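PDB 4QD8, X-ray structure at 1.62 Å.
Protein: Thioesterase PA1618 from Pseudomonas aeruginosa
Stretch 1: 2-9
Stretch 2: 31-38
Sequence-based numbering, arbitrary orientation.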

ATOM      1  N   SER A   2       1.042   9.735  27.255  1.00 34.32           N
ATOM      2  CA  SER A   2       0.428  10.914  26.648  1.00 35.52           C
ATOM      3  C   SER A   2      -0.469  10.511  25.489  1.00 33.06           C
ATOM      4  O   SER A   2      -1.630  10.913  25.416  1.00 32.94           O
ATOM      5  N   LEU A   3       0.085   9.704  24.589  1.00 28.45           N
ATOM      6  CA  LEU A   3      -0.673   9.125  23.492  1.00 28.50           C
ATOM      7  C   LEU A   3      -1.739   8.226  24.088  1.00 22.61           C
ATOM      8  O   LEU A   3      -2.843   8.092  23.559  1.00 22.28           O
ATOM      9  N   TRP A   4      -1.380   7.587  25.194  1.00 23.29           N
ATOM     10  CA  TRP A   4      -2.108   6.420  25.668  1.00 23.21           C
ATOM     11  C   TRP A   4      -3.326   6.753  26.505  1.00 23.46           C
ATOM     12  O   TRP A   4      -3.319   7.740  27.250  1.00 28.15           O
ATOM     13  N   ARG A   5      -4.363   5.928  26.381  1.00 19.84           N
ATOM     14  CA  ARG A   5      -5.482   5.960  27.314  1.00 21.49           C
ATOM     15  C   ARG A   5      -5.172   5.006  28.452  1.00 26.31           C
ATOM     16  O   ARG A   5      -5.071   5.415  29.610  1.00 24.81           O
ATOM     17  N   GLN A   6      -5.024   3.727  28.116  1.00 24.48           N
ATOM     18  CA  GLN A   6      -4.482   2.772  29.071  1.00 25.28           C
ATOM     19  C   GLN A   6      -2.959   2.845  29.099  1.00 26.12           C
ATOM     20  O   GLN A   6      -2.300   2.693  28.065  1.00 28.66           O
ATOM     21  N   THR A   7      -2.398   3.082  30.281  1.00 28.12           N
ATOM     22  CA  THR A   7      -0.950   3.102  30.452  1.00 26.23           C
ATOM     23  C   THR A   7      -0.370   1.735  30.086  1.00 27.41           C
ATOM     24  O   THR A   7      -0.834   0.719  30.585  1.00 27.58           O
ATOM     25  N   PRO A   8       0.626   1.709  29.188  1.00 28.46           N
ATOM     26  CA  PRO A   8       1.144   0.393  28.793  1.00 28.29           C
ATOM     27  C   PRO A   8       1.766  -0.338  29.977  1.00 24.41           C
ATOM     28  O   PRO A   8       2.504   0.257  30.754  1.00 25.24           O
ATOM     29  N   ASP A   9       1.440  -1.616  30.109  1.00 28.93           N
ATOM     30  CA  ASP A   9       2.095  -2.470  31.084  1.00 29.75           C
ATOM     31  C   ASP A   9       2.635  -3.684  30.328  1.00 23.36           C
ATOM     32  O   ASP A   9       1.868  -4.525  29.856  1.00 23.53           O
ATOM     33  N   ALA A  31       9.397  -1.924  25.375  1.00 20.76           N
ATOM     34  CA  ALA A  31       9.566  -0.549  25.813  1.00 24.13           C
ATOM     35  C   ALA A  31       8.401   0.305  25.369  1.00 22.25           C
ATOM     36  O   ALA A  31       7.694  -0.025  24.414  1.00 21.64           O
ATOM     37  N   PHE A  32       8.199   1.408  26.076  1.00 22.56           N
ATOM     38  CA  PHE A  32       7.259   2.424  25.637  1.00 22.65           C
ATOM     39  C   PHE A  32       7.671   3.785  26.173  1.00 25.11           C
ATOM     40  O   PHE A  32       8.460   3.882  27.115  1.00 21.63           O
ATOM     41  N   ASP A  33       7.164   4.839  25.548  1.00 23.43           N
ATOM     42  CA  ASP A  33       7.244   6.169  26.143  1.00 22.20           C
ATOM     43  C   ASP A  33       5.965   6.928  25.827  1.00 22.10           C
ATOM     44  O   ASP A  33       4.969   6.316  25.450  1.00 21.47           O
ATOM     45  N   ASP A  34       5.977   8.250  25.975  1.00 25.72           N
ATOM     46  CA  ASP A  34       4.752   9.026  25.786  1.00 23.62           C
ATOM     47  C   ASP A  34       4.237   9.027  24.354  1.00 25.47           C
ATOM     48  O   ASP A  34       3.093   9.410  24.111  1.00 23.51           O
ATOM     49  N   GLU A  35       5.078   8.609  23.411  1.00 23.56           N
ATOM     50  CA  GLU A  35       4.745   8.735  21.995  1.00 22.20           C
ATOM     51  C   GLU A  35       4.930   7.451  21.211  1.00 22.68           C
ATOM     52  O   GLU A  35       4.689   7.434  20.013  1.00 20.61           O
ATOM     53  N   SER A  36       5.416   6.395  21.850  1.00 18.80           N
ATOM     54  CA  SER A  36       5.769   5.201  21.073  1.00 20.94           C
ATOM     55  C   SER A  36       5.690   3.917  21.875  1.00 22.78           C
ATOM     56  O   SER A  36       5.697   3.934  23.107  1.00 21.73           O
ATOM     57  N   LEU A  37       5.615   2.797  21.155  1.00 19.30           N
ATOM     58  CA  LEU A  37       5.585   1.476  21.764  1.00 17.52           C
ATOM     59  C   LEU A  37       6.540   0.609  20.950  1.00 17.94           C
ATOM     60  O   LEU A  37       6.588   0.728  19.728  1.00 16.63           O
ATOM     61  N   THR A  38       7.322  -0.233  21.628  1.00 20.27           N
ATOM     62  CA  THR A  38       8.401  -0.988  20.973  1.00 15.69           C
ATOM     63  C   THR A  38       8.273  -2.484  21.276  1.00 19.07           C
ATOM     64  O   THR A  38       8.009  -2.866  22.417  1.00 18.97           O
TER

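An irregular segment can be fastened to a β-hairpin by a few side chains and backbone hydrogen bonds, and the N-terminal residues of thioesterase PA1618 illustrate the principle. Residues 31–38 carry two strand segments joined by a turn, with Thr 38 N donating to Ala 31 O (2.8 Å). Ala 31 is out of reach. Phe 32 (chi1 p) points toward stretch 1 and offers a ring face to Pro 8, whose CB lies 3.7 Å from the ring centroid in a CH-pi contact.

Asp 33 (p) directs its CB away and serves the turn instead: its OD1 accepts from Glu 35 N (3.0 Å) and Ser 36 OG (2.7 Å). Its carbonyl faces the other stretch, where Trp 4 NE1 donates to Asp 33 O at 2.8 Å, satisfying the indole nitrogen. At Asp 34 (m), whose CA-to-CB bond points sideways, the backbone again supplies the acceptor, with Leu 3 N bonding to Asp 34 O (3.1 Å); Asp 34 OD2 lies 3.6 Å from Ser 2 OG.

Glu 35 (m) points away; its backbone O lies 3.5 Å from Leu 3 CD1. Ser 36 (p) also turns away, yet its O meets the indole edge at Trp 4 CZ2 (3.4 Å). Buried Leu 37 (t, p) points inward, its CB 3.8 Å from Trp 4 CH2. Trp 4 (m) thus combines polar anchoring with apolar packing.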

ATOM      1  CB  SER A   2       1.491  11.901  26.171  1.00 38.69           C
ATOM      2  OG  SER A   2       1.981  12.686  27.249  1.00 43.78           O
ATOM      3  CB  LEU A   3       0.270   8.243  22.669  1.00 25.48           C
ATOM      4  CG  LEU A   3       0.293   8.234  21.149  1.00 28.99           C
ATOM      5  CD1 LEU A   3       1.230   7.129  20.679  1.00 24.37           C
ATOM      6  CD2 LEU A   3      -1.075   8.036  20.591  1.00 31.84           C
ATOM      7  CB  TRP A   4      -1.161   5.533  26.484  1.00 24.16           C
ATOM      8  CG  TRP A   4       0.148   5.328  25.803  1.00 23.26           C
ATOM      9  CD1 TRP A   4       1.376   5.748  26.224  1.00 23.75           C
ATOM     10  CD2 TRP A   4       0.353   4.663  24.557  1.00 20.63           C
ATOM     11  NE1 TRP A   4       2.338   5.380  25.312  1.00 24.99           N
ATOM     12  CE2 TRP A   4       1.732   4.712  24.277  1.00 23.51           C
ATOM     13  CE3 TRP A   4      -0.503   4.030  23.644  1.00 21.84           C
ATOM     14  CZ2 TRP A   4       2.281   4.141  23.126  1.00 22.21           C
ATOM     15  CZ3 TRP A   4       0.037   3.474  22.499  1.00 21.48           C
ATOM     16  CH2 TRP A   4       1.420   3.525  22.254  1.00 23.68           C
ATOM     17  CB  ARG A   5      -6.781   5.542  26.639  1.00 21.57           C
ATOM     18  CG  ARG A   5      -8.010   5.690  27.517  1.00 21.06           C
ATOM     19  CD  ARG A   5      -9.229   5.351  26.722  1.00 22.15           C
ATOM     20  NE  ARG A   5     -10.478   5.772  27.350  1.00 22.62           N
ATOM     21  CZ  ARG A   5     -11.221   4.996  28.130  1.00 24.05           C
ATOM     22  NH1 ARG A   5     -10.831   3.758  28.415  1.00 23.91           N
ATOM     23  NH2 ARG A   5     -12.358   5.459  28.633  1.00 22.15           N
ATOM     24  CB  GLN A   6      -4.932   1.351  28.750  1.00 26.00           C
ATOM     25  CG  GLN A   6      -4.091   0.313  29.471  1.00 34.12           C
ATOM     26  CD  GLN A   6      -4.909  -0.792  30.102  1.00 44.03           C
ATOM     27  OE1 GLN A   6      -5.191  -0.760  31.306  1.00 49.73           O
ATOM     28  NE2 GLN A   6      -5.286  -1.788  29.298  1.00 45.65           N
ATOM     29  CB  THR A   7      -0.572   3.449  31.894  1.00 33.59           C
ATOM     30  OG1 THR A   7      -0.960   4.799  32.170  1.00 35.27           O
ATOM     31  CG2 THR A   7       0.920   3.326  32.103  1.00 30.36           C
ATOM     32  CB  PRO A   8       2.229   0.732  27.762  1.00 27.34           C
ATOM     33  CG  PRO A   8       1.873   2.126  27.262  1.00 25.88           C
ATOM     34  CD  PRO A   8       1.295   2.812  28.475  1.00 28.18           C
ATOM     35  CB  ASP A   9       1.120  -2.886  32.179  1.00 31.47           C
ATOM     36  CG  ASP A   9       1.739  -3.850  33.161  1.00 33.37           C
ATOM     37  OD1 ASP A   9       1.717  -5.068  32.880  1.00 33.07           O
ATOM     38  OD2 ASP A   9       2.276  -3.388  34.198  1.00 35.74           O
ATOM     39  CB  ALA A  31      10.858   0.020  25.256  1.00 23.66           C
ATOM     40  CB  PHE A  32       5.831   2.076  26.061  1.00 21.00           C
ATOM     41  CG  PHE A  32       5.576   2.203  27.541  1.00 25.44           C
ATOM     42  CD1 PHE A  32       5.138   3.405  28.085  1.00 26.58           C
ATOM     43  CD2 PHE A  32       5.757   1.110  28.381  1.00 26.72           C
ATOM     44  CE1 PHE A  32       4.895   3.523  29.447  1.00 29.01           C
ATOM     45  CE2 PHE A  32       5.513   1.215  29.747  1.00 28.88           C
ATOM     46  CZ  PHE A  32       5.083   2.427  30.280  1.00 28.07           C
ATOM     47  CB  ASP A  33       8.519   6.930  25.733  1.00 21.17           C
ATOM     48  CG  ASP A  33       8.662   7.108  24.228  1.00 24.03           C
ATOM     49  OD1 ASP A  33       7.657   7.029  23.496  1.00 24.35           O
ATOM     50  OD2 ASP A  33       9.801   7.343  23.771  1.00 28.50           O
ATOM     51  CB  ASP A  34       4.966  10.478  26.206  1.00 27.40           C
ATOM     52  CG  ASP A  34       5.035  10.643  27.701  1.00 36.93           C
ATOM     53  OD1 ASP A  34       4.786   9.650  28.425  1.00 35.04           O
ATOM     54  OD2 ASP A  34       5.321  11.776  28.144  1.00 39.37           O
ATOM     55  CB  GLU A  35       5.654   9.753  21.320  1.00 27.90           C
ATOM     56  CG  GLU A  35       5.695  11.124  21.920  1.00 36.38           C
ATOM     57  CD  GLU A  35       6.808  11.935  21.299  1.00 41.51           C
ATOM     58  OE1 GLU A  35       7.639  11.328  20.585  1.00 43.99           O
ATOM     59  OE2 GLU A  35       6.858  13.165  21.519  1.00 52.30           O
ATOM     60  CB  SER A  36       7.171   5.351  20.470  1.00 21.77           C
ATOM     61  OG  SER A  36       8.167   5.299  21.480  1.00 20.48           O
ATOM     62  CB  LEU A  37       4.163   0.913  21.733  1.00 17.21           C
ATOM     63  CG  LEU A  37       3.936  -0.463  22.368  1.00 19.84           C
ATOM     64  CD1 LEU A  37       4.330  -0.486  23.845  1.00 20.86           C
ATOM     65  CD2 LEU A  37       2.496  -0.943  22.174  1.00 18.28           C
ATOM     66  CB  THR A  38       9.789  -0.483  21.451  1.00 19.56           C
ATOM     67  OG1 THR A  38       9.957   0.902  21.098  1.00 20.14           O
ATOM     68  CG2 THR A  38      10.919  -1.303  20.832  1.00 19.33           C
TER